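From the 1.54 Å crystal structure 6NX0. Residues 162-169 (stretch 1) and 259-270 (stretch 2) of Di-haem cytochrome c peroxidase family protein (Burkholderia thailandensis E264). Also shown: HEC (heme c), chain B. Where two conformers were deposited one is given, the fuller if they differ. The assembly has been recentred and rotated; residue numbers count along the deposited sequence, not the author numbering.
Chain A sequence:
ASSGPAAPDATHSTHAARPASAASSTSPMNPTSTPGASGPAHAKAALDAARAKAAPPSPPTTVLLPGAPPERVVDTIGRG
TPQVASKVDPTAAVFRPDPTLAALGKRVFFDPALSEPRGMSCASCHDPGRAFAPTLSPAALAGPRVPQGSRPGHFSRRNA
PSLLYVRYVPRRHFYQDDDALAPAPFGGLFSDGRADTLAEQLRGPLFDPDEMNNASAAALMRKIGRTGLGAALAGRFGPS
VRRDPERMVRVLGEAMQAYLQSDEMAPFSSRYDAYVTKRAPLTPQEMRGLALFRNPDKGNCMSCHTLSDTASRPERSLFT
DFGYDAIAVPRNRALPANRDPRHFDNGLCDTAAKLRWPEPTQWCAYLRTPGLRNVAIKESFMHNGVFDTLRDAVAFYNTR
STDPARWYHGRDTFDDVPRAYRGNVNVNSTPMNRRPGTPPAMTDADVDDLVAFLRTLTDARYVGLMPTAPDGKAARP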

# COMPACT_ATOMS: atom_id res chain seq x y z
N SER A 162 2.59 -3.82 3.47
CA SER A 162 3.88 -3.60 4.09
C SER A 162 4.15 -2.11 4.27
O SER A 162 3.88 -1.29 3.39
N LEU A 163 4.72 -1.75 5.42
CA LEU A 163 5.16 -0.38 5.65
C LEU A 163 6.62 -0.13 5.33
O LEU A 163 7.05 1.02 5.39
N LEU A 164 7.40 -1.14 4.97
CA LEU A 164 8.72 -0.82 4.45
C LEU A 164 8.56 0.01 3.19
O LEU A 164 7.63 -0.20 2.40
N TYR A 165 9.46 0.99 3.01
CA TYR A 165 9.50 1.89 1.86
C TYR A 165 8.35 2.91 1.86
O TYR A 165 8.21 3.68 0.90
N VAL A 166 7.53 2.94 2.91
CA VAL A 166 6.41 3.87 2.93
C VAL A 166 6.88 5.32 2.97
O VAL A 166 6.12 6.21 2.60
N ARG A 167 8.11 5.58 3.41
CA ARG A 167 8.62 6.94 3.45
C ARG A 167 8.72 7.57 2.07
O ARG A 167 8.84 8.80 1.97
N TYR A 168 8.65 6.79 1.01
CA TYR A 168 8.71 7.32 -0.34
C TYR A 168 7.34 7.64 -0.94
O TYR A 168 7.29 8.14 -2.06
N VAL A 169 6.25 7.39 -0.22
CA VAL A 169 4.93 7.79 -0.71
C VAL A 169 4.83 9.31 -0.61
O VAL A 169 4.83 9.84 0.51
N TYR A 259 9.73 7.47 12.90
CA TYR A 259 10.06 6.05 12.88
C TYR A 259 9.92 5.49 11.47
O TYR A 259 10.82 4.81 10.97
N LEU A 260 8.80 5.78 10.81
CA LEU A 260 8.58 5.19 9.50
C LEU A 260 9.48 5.78 8.43
O LEU A 260 9.61 5.17 7.37
N GLN A 261 10.11 6.92 8.68
CA GLN A 261 11.06 7.47 7.72
C GLN A 261 12.51 7.09 8.04
O GLN A 261 13.41 7.45 7.28
N SER A 262 12.75 6.35 9.11
CA SER A 262 14.11 5.98 9.46
C SER A 262 14.65 4.97 8.46
O SER A 262 13.92 4.25 7.79
N ASP A 263 15.98 4.92 8.37
CA ASP A 263 16.60 4.11 7.33
C ASP A 263 16.29 2.63 7.50
O ASP A 263 16.24 1.90 6.51
N GLU A 264 16.10 2.16 8.73
CA GLU A 264 15.83 0.74 8.88
C GLU A 264 14.49 0.35 8.29
O GLU A 264 14.24 -0.83 8.06
N MET A 265 13.64 1.33 7.99
CA MET A 265 12.35 1.06 7.36
C MET A 265 12.42 1.14 5.84
O MET A 265 11.37 1.13 5.18
N ALA A 266 13.63 1.17 5.27
CA ALA A 266 13.86 1.09 3.82
C ALA A 266 15.19 0.37 3.58
O ALA A 266 16.19 0.98 3.20
N PRO A 267 15.22 -0.95 3.79
CA PRO A 267 16.51 -1.67 3.83
C PRO A 267 17.18 -1.87 2.49
O PRO A 267 18.43 -1.88 2.43
N PHE A 268 16.43 -2.09 1.41
CA PHE A 268 17.01 -2.38 0.09
C PHE A 268 18.03 -3.52 0.17
O PHE A 268 19.18 -3.39 -0.23
N SER A 269 17.56 -4.66 0.70
CA SER A 269 18.43 -5.80 0.98
C SER A 269 18.02 -7.05 0.20
O SER A 269 18.40 -8.16 0.58
N SER A 270 17.29 -6.89 -0.89
CA SER A 270 16.80 -8.03 -1.64
C SER A 270 17.85 -8.51 -2.63
O SER A 270 18.84 -7.83 -2.91

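Two irregular segments, far apart in sequence, meet in a mostly buried contact of 695 Å² in which aliphatic and aromatic packing is combined with a few well-directed polar links, those of Arg 167 and Tyr 165. The type II turn from Leu 163 to Val 166 presents its backbone to Met 265: Tyr 165 N donates to Met 265 O at 2.9 Å and almost linearly (172°), and Leu 164 CA adds a CA-H...O contact to Met 265 O at 3.4 Å.

Arg 167 has the largest area covered by the opposing stretch. Its CA-to-CB bond points toward stretch 2, and after chi1 p the chain runs extended (chi2 and chi3 t), carrying the guanidinium past Ala 266, whose CB lies over one face, 3.6 Å from Arg 167 NE. Near the guanidinium plane, Arg 167 NH1 donates to Gln 261 O at 2.9 Å and to Asp 263 OD1 at 2.8 Å, the latter a salt bridge. Asp 263 (chi1 m) starts away from stretch 1, but its end comes back to meet the charge. Arg 167 NH2 donates to Tyr 168 OH at 3.0 Å, tying the arginine to its neighbour.

Tyr 165 (chi1 m) leaves sideways, and its end reaches Phe 268, whose N donates to Tyr 165 OH at 2.8 Å. The edge of the tyrosine ring meets the face of the Phe 268 ring (chi1 m), with centroids 4.8 Å apart and planes at 61°; the closest side-chain atoms, Tyr 165 CE1 and Phe 268 CE1, are 3.6 Å apart. Pro 267 CD lies 3.7 Å from Tyr 165 CZ. Tyr 168 (m) packs its ring edge against Ala 266, with Tyr 168 CE2 to Ala 266 CB at 4.0 Å.

Leu 164 (m, t) brings CD2 to 4.1 Å from both Met 265 SD and Pro 267 CD. Met 265 is folded, with all three chi angles m. Leu 163 (m, t) and Val 166 (p) point toward Leu 260 (m, t): Leu 163 CD1 is 4.3 Å from Leu 260 CD2, and Val 166 CG1 is 4.0 Å from Leu 260 CB. Both also border the heme c, with Leu 163 CD2 3.5 Å from HEC C3A and Val 166 CG2 3.8 Å from HEC O1A.

Water 1 joins the backbones, accepting from Arg 167 N (3.0 Å) and donating to Leu 260 O (2.8 Å) and Met 265 O (3.1 Å). Water 3 donates to Asp 263 OD1 at 2.8 Å and accepts a weak bond from Arg 167 NH2 at 3.4 Å.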

# COMPACT_ATOMS: atom_id res chain seq x y z
CB SER A 162 4.96 -4.22 3.20
OG SER A 162 6.28 -3.81 3.56
CB LEU A 163 4.89 0.05 7.09
CG LEU A 163 3.45 -0.11 7.57
CD1 LEU A 163 3.28 0.45 8.99
CD2 LEU A 163 2.49 0.56 6.63
CB LEU A 164 9.55 -2.08 4.19
CG LEU A 164 9.90 -2.92 5.42
CD1 LEU A 164 10.72 -4.11 4.96
CD2 LEU A 164 10.65 -2.13 6.48
CB TYR A 165 9.55 1.12 0.52
CG TYR A 165 10.65 0.09 0.57
CD1 TYR A 165 11.98 0.45 0.47
CD2 TYR A 165 10.35 -1.23 0.82
CE1 TYR A 165 12.99 -0.49 0.58
CE2 TYR A 165 11.36 -2.19 0.92
CZ TYR A 165 12.67 -1.80 0.81
OH TYR A 165 13.71 -2.71 0.92
CB VAL A 166 5.48 3.54 4.13
CG1 VAL A 166 6.08 4.00 5.47
CG2 VAL A 166 4.06 4.14 3.93
CB ARG A 167 9.98 6.97 4.15
CG ARG A 167 11.14 6.36 3.36
CD ARG A 167 12.43 6.45 4.19
NE ARG A 167 13.60 6.06 3.43
CZ ARG A 167 14.85 6.10 3.89
NH1 ARG A 167 15.06 6.52 5.12
NH2 ARG A 167 15.88 5.74 3.12
CB TYR A 168 9.44 6.34 -1.27
CG TYR A 168 10.88 6.13 -0.87
CD1 TYR A 168 11.85 7.05 -1.20
CD2 TYR A 168 11.27 5.01 -0.14
CE1 TYR A 168 13.17 6.88 -0.81
CE2 TYR A 168 12.58 4.83 0.24
CZ TYR A 168 13.51 5.76 -0.10
OH TYR A 168 14.83 5.63 0.29
CB VAL A 169 3.79 7.11 0.07
CG1 VAL A 169 2.45 7.59 -0.52
CG2 VAL A 169 3.91 5.57 0.02
CB TYR A 259 9.18 5.26 13.85
CG TYR A 259 9.32 3.75 13.76
CD1 TYR A 259 10.56 3.14 13.77
CD2 TYR A 259 8.20 2.94 13.69
CE1 TYR A 259 10.68 1.75 13.72
CE2 TYR A 259 8.30 1.58 13.63
CZ TYR A 259 9.54 0.98 13.64
OH TYR A 259 9.66 -0.40 13.61
CB LEU A 260 7.10 5.33 9.11
CG LEU A 260 6.13 4.60 10.05
CD1 LEU A 260 4.68 4.75 9.60
CD2 LEU A 260 6.49 3.11 10.16
CB GLN A 261 10.93 9.01 7.63
CG GLN A 261 9.58 9.48 7.05
CD GLN A 261 9.32 10.99 7.12
OE1 GLN A 261 8.28 11.46 6.65
NE2 GLN A 261 10.25 11.74 7.71
CB SER A 262 14.17 5.44 10.89
OG SER A 262 13.53 4.19 11.04
CB ASP A 263 18.12 4.34 7.33
CG ASP A 263 18.53 5.68 6.74
OD1 ASP A 263 17.70 6.40 6.13
OD2 ASP A 263 19.72 6.03 6.88
CB GLU A 264 15.91 0.32 10.35
CG GLU A 264 14.79 0.79 11.25
CD GLU A 264 14.78 0.02 12.58
OE1 GLU A 264 15.41 -1.06 12.66
OE2 GLU A 264 14.15 0.49 13.54
CB MET A 265 11.30 2.02 7.93
CG MET A 265 11.08 1.84 9.44
SD MET A 265 10.64 0.14 9.90
CE MET A 265 8.90 0.17 9.55
CB ALA A 266 13.85 2.49 3.20
CB PRO A 267 16.15 -3.02 4.47
CG PRO A 267 14.78 -2.85 5.08
CD PRO A 267 14.10 -1.80 4.27
CB PHE A 268 17.64 -1.12 -0.51
CG PHE A 268 16.65 -0.02 -0.82
CD1 PHE A 268 15.78 -0.12 -1.89
CD2 PHE A 268 16.61 1.12 -0.04
CE1 PHE A 268 14.87 0.89 -2.17
CE2 PHE A 268 15.71 2.13 -0.32
CZ PHE A 268 14.85 2.01 -1.40
CB SER A 269 18.46 -6.10 2.48
OG SER A 269 17.21 -6.61 2.91
CB SER A 270 15.51 -7.69 -2.38
OG SER A 270 15.78 -6.81 -3.46
FE HEC B . -2.01 0.29 9.38
CHA HEC B . -2.39 1.21 6.07
CHB HEC B . 0.40 2.65 9.75
CHC HEC B . -2.29 0.07 12.80
CHD HEC B . -4.56 -2.00 9.07
NA HEC B . -1.10 1.60 8.12
C1A HEC B . -1.42 1.85 6.80
C2A HEC B . -0.53 2.86 6.30
C3A HEC B . 0.31 3.17 7.30
C4A HEC B . -0.09 2.46 8.48
CMA HEC B . 1.38 4.26 7.28
CAA HEC B . -0.57 3.44 4.88
CBA HEC B . 0.42 2.72 3.99
CGA HEC B . 0.34 3.12 2.54
O1A HEC B . 1.25 2.68 1.78
O2A HEC B . -0.69 3.75 2.13
NB HEC B . -1.15 1.19 10.98
C1B HEC B . -0.17 2.18 10.90
C2B HEC B . 0.17 2.57 12.25
C3B HEC B . -0.64 1.94 13.10
C4B HEC B . -1.46 1.03 12.32
CMB HEC B . 1.24 3.61 12.58
CAB HEC B . -0.67 1.99 14.64
CBB HEC B . -1.13 3.40 15.10
NC HEC B . -3.18 -0.77 10.67
C1C HEC B . -3.09 -0.74 12.06
C2C HEC B . -3.86 -1.86 12.55
C3C HEC B . -4.47 -2.48 11.54
C4C HEC B . -4.07 -1.77 10.33
CMC HEC B . -3.85 -2.32 14.02
CAC HEC B . -5.09 -3.88 11.55
CBC HEC B . -6.39 -3.92 12.36
ND HEC B . -3.19 -0.31 7.85
C1D HEC B . -4.18 -1.31 7.95
C2D HEC B . -4.87 -1.39 6.68
C3D HEC B . -4.26 -0.37 5.80
C4D HEC B . -3.22 0.26 6.57
CMD HEC B . -6.08 -2.25 6.38
CAD HEC B . -4.67 -0.02 4.35
CBD HEC B . -5.98 0.73 4.44
CGD HEC B . -6.33 1.47 3.17
O1D HEC B . -5.56 1.39 2.19
O2D HEC B . -7.45 2.07 3.17
O HOH W 1 9.87 3.78 4.98
O HOH W 2 7.49 10.27 4.01
O HOH W 3 18.44 7.89 3.83
O HOH W 4 -3.62 1.77 9.49